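Local coordinates for 4-alpha-glucanotransferase (Streptococcus agalactiae, PDB 6M6T), which belongs to the amylomaltase family of TIM-barrel enzymes and holds bound glycans in its pockets, at residues 448-460 and 472-486. Residues are numbered along the deposited sequence; the frame is centred on the assembly and turned at random.
Sequences MQDLLDKPADSRM and WRMRKEDLTENRKAF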
ATOM      1  N   MET A 448      -6.838   4.277  12.182  1.00 41.65           N
ATOM      2  CA  MET A 448      -6.383   5.307  13.112  1.00 44.67           C
ATOM      3  C   MET A 448      -7.210   6.589  13.018  1.00 47.36           C
ATOM      4  O   MET A 448      -7.294   7.339  14.000  1.00 43.55           O
ATOM      5  CB  MET A 448      -4.894   5.604  12.878  1.00 49.41           C
ATOM      6  CG  MET A 448      -4.313   6.729  13.737  1.00 54.70           C
ATOM      7  SD  MET A 448      -4.289   6.352  15.503  1.00 62.17           S
ATOM      8  CE  MET A 448      -3.300   4.894  15.511  1.00 50.04           C
ATOM      9  N   GLN A 449      -7.849   6.847  11.875  1.00 49.57           N
ATOM     10  CA  GLN A 449      -8.764   7.983  11.786  1.00 48.16           C
ATOM     11  C   GLN A 449      -9.865   7.871  12.828  1.00 53.32           C
ATOM     12  O   GLN A 449     -10.074   8.790  13.632  1.00 57.89           O
ATOM     13  CB  GLN A 449      -9.380   8.068  10.389  1.00 53.06           C
ATOM     14  CG  GLN A 449      -8.549   8.770   9.339  1.00 44.34           C
ATOM     15  CD  GLN A 449      -7.583   7.822   8.655  1.00 46.31           C
ATOM     16  OE1 GLN A 449      -7.042   6.884   9.277  1.00 45.86           O
ATOM     17  NE2 GLN A 449      -7.367   8.047   7.365  1.00 39.27           N
ATOM     18  N   ASP A 450     -10.565   6.726  12.839  1.00 53.74           N
ATOM     19  CA  ASP A 450     -11.757   6.553  13.671  1.00 53.39           C
ATOM     20  C   ASP A 450     -11.419   6.427  15.150  1.00 48.29           C
ATOM     21  O   ASP A 450     -12.215   6.834  16.000  1.00 55.51           O
ATOM     22  CB  ASP A 450     -12.530   5.330  13.194  1.00 52.92           C
ATOM     23  CG  ASP A 450     -12.808   5.378  11.702  1.00 61.26           C
ATOM     24  OD1 ASP A 450     -13.181   6.477  11.220  1.00 56.91           O
ATOM     25  OD2 ASP A 450     -12.649   4.330  11.017  1.00 61.87           O
ATOM     26  N   LEU A 451     -10.254   5.878  15.479  1.00 46.93           N
ATOM     27  CA  LEU A 451      -9.800   5.885  16.864  1.00 50.99           C
ATOM     28  C   LEU A 451      -9.731   7.304  17.432  1.00 47.70           C
ATOM     29  O   LEU A 451     -10.062   7.525  18.600  1.00 45.24           O
ATOM     30  CB  LEU A 451      -8.449   5.196  16.961  1.00 46.59           C
ATOM     31  CG  LEU A 451      -7.967   5.108  18.386  1.00 43.88           C
ATOM     32  CD1 LEU A 451      -8.345   3.758  18.956  1.00 46.91           C
ATOM     33  CD2 LEU A 451      -6.475   5.325  18.404  1.00 48.86           C
ATOM     34  N   LEU A 452      -9.324   8.281  16.623  1.00 50.69           N
ATOM     35  CA  LEU A 452      -9.319   9.680  17.048  1.00 53.33           C
ATOM     36  C   LEU A 452     -10.596  10.424  16.686  1.00 56.43           C
ATOM     37  O   LEU A 452     -10.639  11.652  16.844  1.00 54.17           O
ATOM     38  CB  LEU A 452      -8.132  10.429  16.444  1.00 48.35           C
ATOM     39  CG  LEU A 452      -6.828   9.642  16.406  1.00 54.91           C
ATOM     40  CD1 LEU A 452      -5.868  10.291  15.409  1.00 53.11           C
ATOM     41  CD2 LEU A 452      -6.208   9.523  17.795  1.00 50.89           C
ATOM     42  N   ASP A 453     -11.612   9.724  16.176  1.00 56.45           N
ATOM     43  CA  ASP A 453     -12.903  10.323  15.839  1.00 58.87           C
ATOM     44  C   ASP A 453     -12.739  11.476  14.843  1.00 62.44           C
ATOM     45  O   ASP A 453     -13.161  12.605  15.092  1.00 74.45           O
ATOM     46  CB  ASP A 453     -13.627  10.792  17.114  1.00 60.93           C
ATOM     47  CG  ASP A 453     -15.149  10.921  16.933  1.00 71.75           C
ATOM     48  OD1 ASP A 453     -15.802   9.944  16.496  1.00 68.96           O
ATOM     49  OD2 ASP A 453     -15.705  12.003  17.241  1.00 75.51           O
ATOM     50  N   LYS A 454     -12.096  11.166  13.651  1.00 54.93           N
ATOM     51  CA  LYS A 454     -11.893  12.311  12.760  1.00 60.28           C
ATOM     52  C   LYS A 454     -13.029  12.432  11.737  1.00 62.69           C
ATOM     53  O   LYS A 454     -13.680  11.436  11.403  1.00 63.47           O
ATOM     54  CB  LYS A 454     -10.546  12.192  12.038  1.00 58.41           C
ATOM     55  CG  LYS A 454      -9.348  12.598  12.896  1.00 56.83           C
ATOM     56  CD  LYS A 454      -9.506  14.024  13.408  1.00 59.25           C
ATOM     57  CE  LYS A 454      -8.185  14.588  13.932  1.00 60.46           C
ATOM     58  NZ  LYS A 454      -7.174  14.801  12.845  1.00 67.21           N
ATOM     59  N   PRO A 455     -13.315  13.659  11.218  1.00 60.54           N
ATOM     60  CA  PRO A 455     -14.506  13.851  10.363  1.00 56.88           C
ATOM     61  C   PRO A 455     -14.317  13.384   8.925  1.00 60.00           C
ATOM     62  O   PRO A 455     -13.283  12.798   8.604  1.00 61.14           O
ATOM     63  CB  PRO A 455     -14.740  15.369  10.425  1.00 54.07           C
ATOM     64  CG  PRO A 455     -13.805  15.884  11.506  1.00 57.00           C
ATOM     65  CD  PRO A 455     -12.654  14.942  11.499  1.00 63.09           C
ATOM     66  N   ALA A 456     -15.295  13.638   8.046  1.00 53.66           N
ATOM     67  CA  ALA A 456     -15.249  13.052   6.706  1.00 53.03           C
ATOM     68  C   ALA A 456     -14.041  13.512   5.905  1.00 60.60           C
ATOM     69  O   ALA A 456     -13.617  12.796   4.988  1.00 55.45           O
ATOM     70  CB  ALA A 456     -16.524  13.374   5.931  1.00 46.20           C
ATOM     71  N   ASP A 457     -13.476  14.683   6.235  1.00 60.50           N
ATOM     72  CA  ASP A 457     -12.297  15.191   5.533  1.00 60.74           C
ATOM     73  C   ASP A 457     -11.143  14.197   5.525  1.00 59.76           C
ATOM     74  O   ASP A 457     -10.284  14.264   4.635  1.00 59.64           O
ATOM     75  CB  ASP A 457     -11.812  16.526   6.159  1.00 68.04           C
ATOM     76  CG  ASP A 457     -11.395  16.399   7.669  1.00 78.23           C
ATOM     77  OD1 ASP A 457     -10.660  15.453   8.064  1.00 73.87           O
ATOM     78  OD2 ASP A 457     -11.785  17.288   8.467  1.00 74.71           O
ATOM     79  N   SER A 458     -11.111  13.274   6.493  1.00 59.24           N
ATOM     80  CA  SER A 458      -9.921  12.497   6.827  1.00 57.61           C
ATOM     81  C   SER A 458      -9.781  11.228   6.005  1.00 49.81           C
ATOM     82  O   SER A 458      -8.813  10.486   6.211  1.00 44.94           O
ATOM     83  CB  SER A 458      -9.932  12.126   8.313  1.00 61.39           C
ATOM     84  OG  SER A 458     -11.216  11.649   8.690  1.00 65.33           O
ATOM     85  N   ARG A 459     -10.719  10.974   5.095  1.00 48.89           N
ATOM     86  CA  ARG A 459     -10.670   9.789   4.249  1.00 50.43           C
ATOM     87  C   ARG A 459      -9.334   9.724   3.513  1.00 44.72           C
ATOM     88  O   ARG A 459      -8.841  10.736   3.021  1.00 45.83           O
ATOM     89  CB  ARG A 459     -11.846   9.828   3.262  1.00 52.23           C
ATOM     90  CG  ARG A 459     -12.145   8.542   2.518  1.00 40.02           C
ATOM     91  CD  ARG A 459     -13.190   8.758   1.427  1.00 40.68           C
ATOM     92  NE  ARG A 459     -13.389   7.505   0.704  1.00 48.35           N
ATOM     93  CZ  ARG A 459     -14.540   7.086   0.187  1.00 46.39           C
ATOM     94  NH1 ARG A 459     -15.635   7.829   0.276  1.00 48.16           N
ATOM     95  NH2 ARG A 459     -14.587   5.916  -0.430  1.00 39.35           N
ATOM     96  N   MET A 460      -8.732   8.528   3.461  1.00 47.26           N
ATOM     97  CA  MET A 460      -7.410   8.391   2.850  1.00 40.90           C
ATOM     98  C   MET A 460      -7.492   8.337   1.328  1.00 52.82           C
ATOM     99  O   MET A 460      -6.786   9.086   0.642  1.00 55.08           O
ATOM    100  CB  MET A 460      -6.705   7.151   3.381  1.00 42.01           C
ATOM    101  CG  MET A 460      -5.275   7.065   2.953  1.00 42.31           C
ATOM    102  SD  MET A 460      -4.229   8.276   3.786  1.00 50.66           S
ATOM    103  CE  MET A 460      -2.645   7.462   3.568  1.00 41.68           C
ATOM    104  N   TRP A 472      -3.904  12.430   4.444  1.00 61.55           N
ATOM    105  CA  TRP A 472      -4.150  12.542   5.877  1.00 57.83           C
ATOM    106  C   TRP A 472      -2.872  12.308   6.673  1.00 49.12           C
ATOM    107  O   TRP A 472      -2.147  11.333   6.452  1.00 53.36           O
ATOM    108  CB  TRP A 472      -5.218  11.558   6.325  1.00 50.46           C
ATOM    109  CG  TRP A 472      -5.601  11.774   7.741  1.00 47.80           C
ATOM    110  CD1 TRP A 472      -6.319  12.820   8.247  1.00 51.63           C
ATOM    111  CD2 TRP A 472      -5.279  10.933   8.849  1.00 45.62           C
ATOM    112  NE1 TRP A 472      -6.477  12.672   9.603  1.00 51.56           N
ATOM    113  CE2 TRP A 472      -5.844  11.524   9.999  1.00 46.53           C
ATOM    114  CE3 TRP A 472      -4.564   9.737   8.984  1.00 39.71           C
ATOM    115  CZ2 TRP A 472      -5.716  10.962  11.261  1.00 41.98           C
ATOM    116  CZ3 TRP A 472      -4.434   9.188  10.237  1.00 41.84           C
ATOM    117  CH2 TRP A 472      -5.013   9.797  11.360  1.00 40.52           C
ATOM    118  N   ARG A 473      -2.595  13.212   7.598  1.00 50.57           N
ATOM    119  CA  ARG A 473      -1.615  12.979   8.643  1.00 50.89           C
ATOM    120  C   ARG A 473      -2.296  13.199   9.989  1.00 45.70           C
ATOM    121  O   ARG A 473      -3.344  13.843  10.082  1.00 49.96           O
ATOM    122  CB  ARG A 473      -0.384  13.885   8.464  1.00 55.55           C
ATOM    123  CG  ARG A 473       0.446  13.536   7.229  1.00 48.19           C
ATOM    124  CD  ARG A 473       1.609  14.477   7.026  1.00 47.18           C
ATOM    125  NE  ARG A 473       2.657  14.267   8.019  1.00 53.00           N
ATOM    126  CZ  ARG A 473       3.433  15.231   8.517  1.00 53.89           C
ATOM    127  NH1 ARG A 473       3.299  16.489   8.105  1.00 56.73           N
ATOM    128  NH2 ARG A 473       4.350  14.936   9.426  1.00 47.63           N
ATOM    129  N   MET A 474      -1.706  12.643  11.033  1.00 48.44           N
ATOM    130  CA  MET A 474      -2.300  12.670  12.365  1.00 51.67           C
ATOM    131  C   MET A 474      -1.475  13.540  13.310  1.00 60.70           C
ATOM    132  O   MET A 474      -0.260  13.345  13.451  1.00 60.52           O
ATOM    133  CB  MET A 474      -2.413  11.259  12.920  1.00 54.69           C
ATOM    134  CG  MET A 474      -2.574  11.191  14.415  1.00 62.94           C
ATOM    135  SD  MET A 474      -1.777   9.670  14.967  1.00 68.22           S
ATOM    136  CE  MET A 474      -0.086  10.120  14.599  1.00 52.80           C
ATOM    137  N   ARG A 475      -2.141  14.485  13.969  1.00 60.52           N
ATOM    138  CA  ARG A 475      -1.481  15.298  14.980  1.00 54.63           C
ATOM    139  C   ARG A 475      -1.178  14.458  16.216  1.00 58.84           C
ATOM    140  O   ARG A 475      -2.038  13.706  16.691  1.00 58.96           O
ATOM    141  CB  ARG A 475      -2.366  16.481  15.343  1.00 60.09           C
ATOM    142  CG  ARG A 475      -3.116  17.048  14.158  1.00 62.47           C
ATOM    143  CD  ARG A 475      -3.579  18.472  14.412  1.00 72.19           C
ATOM    144  NE  ARG A 475      -4.655  18.557  15.402  1.00 73.72           N
ATOM    145  CZ  ARG A 475      -5.946  18.444  15.103  1.00 77.38           C
ATOM    146  NH1 ARG A 475      -6.319  18.227  13.845  1.00 73.57           N
ATOM    147  NH2 ARG A 475      -6.864  18.539  16.060  1.00 72.95           N
ATOM    148  N   LYS A 476       0.057  14.575  16.726  1.00 58.65           N
ATOM    149  CA  LYS A 476       0.416  13.955  18.005  1.00 56.73           C
ATOM    150  C   LYS A 476      -0.466  14.476  19.130  1.00 57.97           C
ATOM    151  O   LYS A 476      -0.722  13.768  20.113  1.00 54.29           O
ATOM    152  CB  LYS A 476       1.893  14.220  18.323  1.00 61.46           C
ATOM    153  CG  LYS A 476       2.566  13.200  19.252  1.00 67.17           C
ATOM    154  CD  LYS A 476       4.079  13.126  18.992  1.00 69.73           C
ATOM    155  CE  LYS A 476       4.719  11.826  19.516  1.00 73.35           C
ATOM    156  NZ  LYS A 476       4.105  10.566  19.001  1.00 74.39           N
ATOM    157  N   GLU A 477      -0.946  15.711  18.983  1.00 55.99           N
ATOM    158  CA  GLU A 477      -1.906  16.293  19.910  1.00 56.06           C
ATOM    159  C   GLU A 477      -3.178  15.456  20.043  1.00 54.84           C
ATOM    160  O   GLU A 477      -3.856  15.525  21.069  1.00 59.49           O
ATOM    161  CB  GLU A 477      -2.228  17.707  19.423  1.00 62.54           C
ATOM    162  CG  GLU A 477      -3.417  18.383  20.072  1.00 68.52           C
ATOM    163  CD  GLU A 477      -3.678  19.755  19.479  1.00 77.55           C
ATOM    164  OE1 GLU A 477      -3.061  20.068  18.432  1.00 78.58           O
ATOM    165  OE2 GLU A 477      -4.487  20.517  20.058  1.00 79.49           O
ATOM    166  N   ASP A 478      -3.529  14.674  19.027  1.00 57.02           N
ATOM    167  CA  ASP A 478      -4.801  13.968  19.017  1.00 55.17           C
ATOM    168  C   ASP A 478      -4.723  12.571  19.600  1.00 57.94           C
ATOM    169  O   ASP A 478      -5.777  11.954  19.812  1.00 54.72           O
ATOM    170  CB  ASP A 478      -5.344  13.862  17.597  1.00 60.48           C
ATOM    171  CG  ASP A 478      -6.090  15.097  17.172  1.00 72.16           C
ATOM    172  OD1 ASP A 478      -5.420  16.131  16.953  1.00 73.80           O
ATOM    173  OD2 ASP A 478      -7.337  15.032  17.055  1.00 77.44           O
ATOM    174  N   LEU A 479      -3.517  12.050  19.841  1.00 56.63           N
ATOM    175  CA  LEU A 479      -3.372  10.731  20.462  1.00 56.43           C
ATOM    176  C   LEU A 479      -3.349  10.864  21.990  1.00 53.13           C
ATOM    177  O   LEU A 479      -2.425  10.438  22.686  1.00 47.31           O
ATOM    178  CB  LEU A 479      -2.133  10.016  19.931  1.00 48.52           C
ATOM    179  CG  LEU A 479      -2.234   8.484  20.022  1.00 53.49           C
ATOM    180  CD1 LEU A 479      -3.681   7.996  19.868  1.00 53.67           C
ATOM    181  CD2 LEU A 479      -1.324   7.767  19.021  1.00 52.37           C
ATOM    182  N   THR A 480      -4.425  11.467  22.496  1.00 50.58           N
ATOM    183  CA  THR A 480      -4.646  11.612  23.925  1.00 50.63           C
ATOM    184  C   THR A 480      -4.633  10.254  24.631  1.00 49.16           C
ATOM    185  O   THR A 480      -5.022   9.230  24.068  1.00 46.83           O
ATOM    186  CB  THR A 480      -5.983  12.324  24.152  1.00 53.37           C
ATOM    187  OG1 THR A 480      -7.070  11.423  23.879  1.00 49.92           O
ATOM    188  CG2 THR A 480      -6.109  13.531  23.223  1.00 46.52           C
ATOM    189  N   GLU A 481      -4.166  10.250  25.881  1.00 52.39           N
ATOM    190  CA  GLU A 481      -4.189   9.065  26.739  1.00 61.33           C
ATOM    191  C   GLU A 481      -5.574   8.420  26.805  1.00 53.25           C
ATOM    192  O   GLU A 481      -5.723   7.240  27.133  1.00 43.37           O
ATOM    193  CB  GLU A 481      -3.712   9.430  28.158  1.00 66.45           C
ATOM    194  CG  GLU A 481      -2.582   8.531  28.696  1.00 72.78           C
ATOM    195  CD  GLU A 481      -1.338   8.505  27.784  1.00 79.53           C
ATOM    196  OE1 GLU A 481      -0.994   9.554  27.187  1.00 79.79           O
ATOM    197  OE2 GLU A 481      -0.667   7.447  27.706  1.00 82.42           O
ATOM    198  N   ASN A 482      -6.602   9.233  26.577  1.00 54.66           N
ATOM    199  CA  ASN A 482      -7.976   8.732  26.567  1.00 51.16           C
ATOM    200  C   ASN A 482      -8.244   7.850  25.343  1.00 54.67           C
ATOM    201  O   ASN A 482      -8.813   6.758  25.476  1.00 52.49           O
ATOM    202  CB  ASN A 482      -8.939   9.931  26.639  1.00 58.17           C
ATOM    203  CG  ASN A 482     -10.362   9.603  26.252  1.00 65.13           C
ATOM    204  OD1 ASN A 482     -10.711   9.576  25.062  1.00 63.43           O
ATOM    205  ND2 ASN A 482     -11.212   9.390  27.265  1.00 62.20           N
ATOM    206  N   ARG A 483      -7.822   8.289  24.144  1.00 53.62           N
ATOM    207  CA  ARG A 483      -7.953   7.434  22.961  1.00 49.89           C
ATOM    208  C   ARG A 483      -7.217   6.113  23.167  1.00 51.29           C
ATOM    209  O   ARG A 483      -7.745   5.030  22.864  1.00 51.61           O
ATOM    210  CB  ARG A 483      -7.423   8.131  21.701  1.00 43.93           C
ATOM    211  CG  ARG A 483      -8.026   9.481  21.377  1.00 47.85           C
ATOM    212  CD  ARG A 483      -9.541   9.445  21.354  1.00 48.58           C
ATOM    213  NE  ARG A 483     -10.086  10.642  20.720  1.00 50.56           N
ATOM    214  CZ  ARG A 483     -11.236  11.214  21.069  1.00 56.49           C
ATOM    215  NH1 ARG A 483     -11.958  10.681  22.053  1.00 64.08           N
ATOM    216  NH2 ARG A 483     -11.669  12.303  20.434  1.00 42.61           N
ATOM    217  N   LYS A 484      -5.987   6.192  23.689  1.00 48.31           N
ATOM    218  CA  LYS A 484      -5.193   4.988  23.912  1.00 45.34           C
ATOM    219  C   LYS A 484      -5.873   4.069  24.912  1.00 46.91           C
ATOM    220  O   LYS A 484      -5.873   2.845  24.741  1.00 47.06           O
ATOM    221  CB  LYS A 484      -3.783   5.360  24.387  1.00 44.74           C
ATOM    222  CG  LYS A 484      -2.941   6.044  23.316  1.00 55.71           C
ATOM    223  CD  LYS A 484      -1.932   7.060  23.874  1.00 59.08           C
ATOM    224  CE  LYS A 484      -0.572   6.430  24.092  1.00 55.60           C
ATOM    225  NZ  LYS A 484      -0.604   5.676  25.364  1.00 69.51           N
ATOM    226  N   ALA A 485      -6.457   4.645  25.968  1.00 53.01           N
ATOM    227  CA  ALA A 485      -7.135   3.839  26.979  1.00 52.34           C
ATOM    228  C   ALA A 485      -8.364   3.153  26.396  1.00 47.34           C
ATOM    229  O   ALA A 485      -8.656   1.997  26.723  1.00 39.80           O
ATOM    230  CB  ALA A 485      -7.520   4.717  28.166  1.00 51.39           C
ATOM    231  N   PHE A 486      -9.074   3.853  25.510  1.00 47.63           N
ATOM    232  CA  PHE A 486     -10.210   3.262  24.822  1.00 44.70           C
ATOM    233  C   PHE A 486      -9.787   2.050  24.003  1.00 48.57           C
ATOM    234  O   PHE A 486     -10.446   0.994  24.033  1.00 45.90           O
ATOM    235  CB  PHE A 486     -10.871   4.298  23.917  1.00 43.84           C
ATOM    236  CG  PHE A 486     -11.868   3.700  22.986  1.00 52.73           C
ATOM    237  CD1 PHE A 486     -12.998   3.073  23.481  1.00 51.99           C
ATOM    238  CD2 PHE A 486     -11.657   3.704  21.625  1.00 50.53           C
ATOM    239  CE1 PHE A 486     -13.915   2.494  22.633  1.00 56.29           C
ATOM    240  CE2 PHE A 486     -12.573   3.125  20.776  1.00 53.01           C
ATOM    241  CZ  PHE A 486     -13.699   2.513  21.276  1.00 49.47           C
TER
HETATM  242  O   HOH W   1      -4.675  13.901  14.233  1.00 56.18           O
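Lys454 NZ donates to a water 3.0 Å away that also accepts from the backbone N of Arg475, so a single water joins the two segments. This junction lies in a TIM barrel, where 448-460 directly follows strand 443-447, while the segment 472-486 leads into the helix 481-493. Lys454 NZ and Arg475 NH1 lie 3.7 Å apart; Glu98 forms salt bridges with both, which probably offsets their like charges, and Arg475 NH2 also bridges to Asp478 OD1 at 2.9 Å. A turn about CB-CG (chi2 -57°) folds the long lysine so that its CE lies against Asp478 OD2.

Beside this charged corner, Trp472 offers a broad flat surface to Gln449. Gln449 CG sits 3.8 Å from the centroid of the Trp472 six-membered ring, directly over its face as a CH-pi contact. The bend at chi2 (87°) carries the amide over the indole, and the rotation about CG-CD sets it nearly parallel, the two planes 8° apart. Gln449 NE2 then gives an almost straight hydrogen bond to Ser458 O (3.1 Å), which steadies the amide in its stack. Met448 CG meets the indole at its edge.

The short helix 448-451 ends in a Schellman motif, with Asp453 at positive phi, and Asp453 OD1 is held by Thr429. Within this turn, branched Leu452 fills an apolar corner with both methyls: CD1 rests 3.6 Å from Met474 CG, while CD2 meets Leu479 CD1. Arg483, on the helix whose N-cap is Thr480, contributes its aliphatic stem, and its CD lies 3.4 Å from Leu451 O.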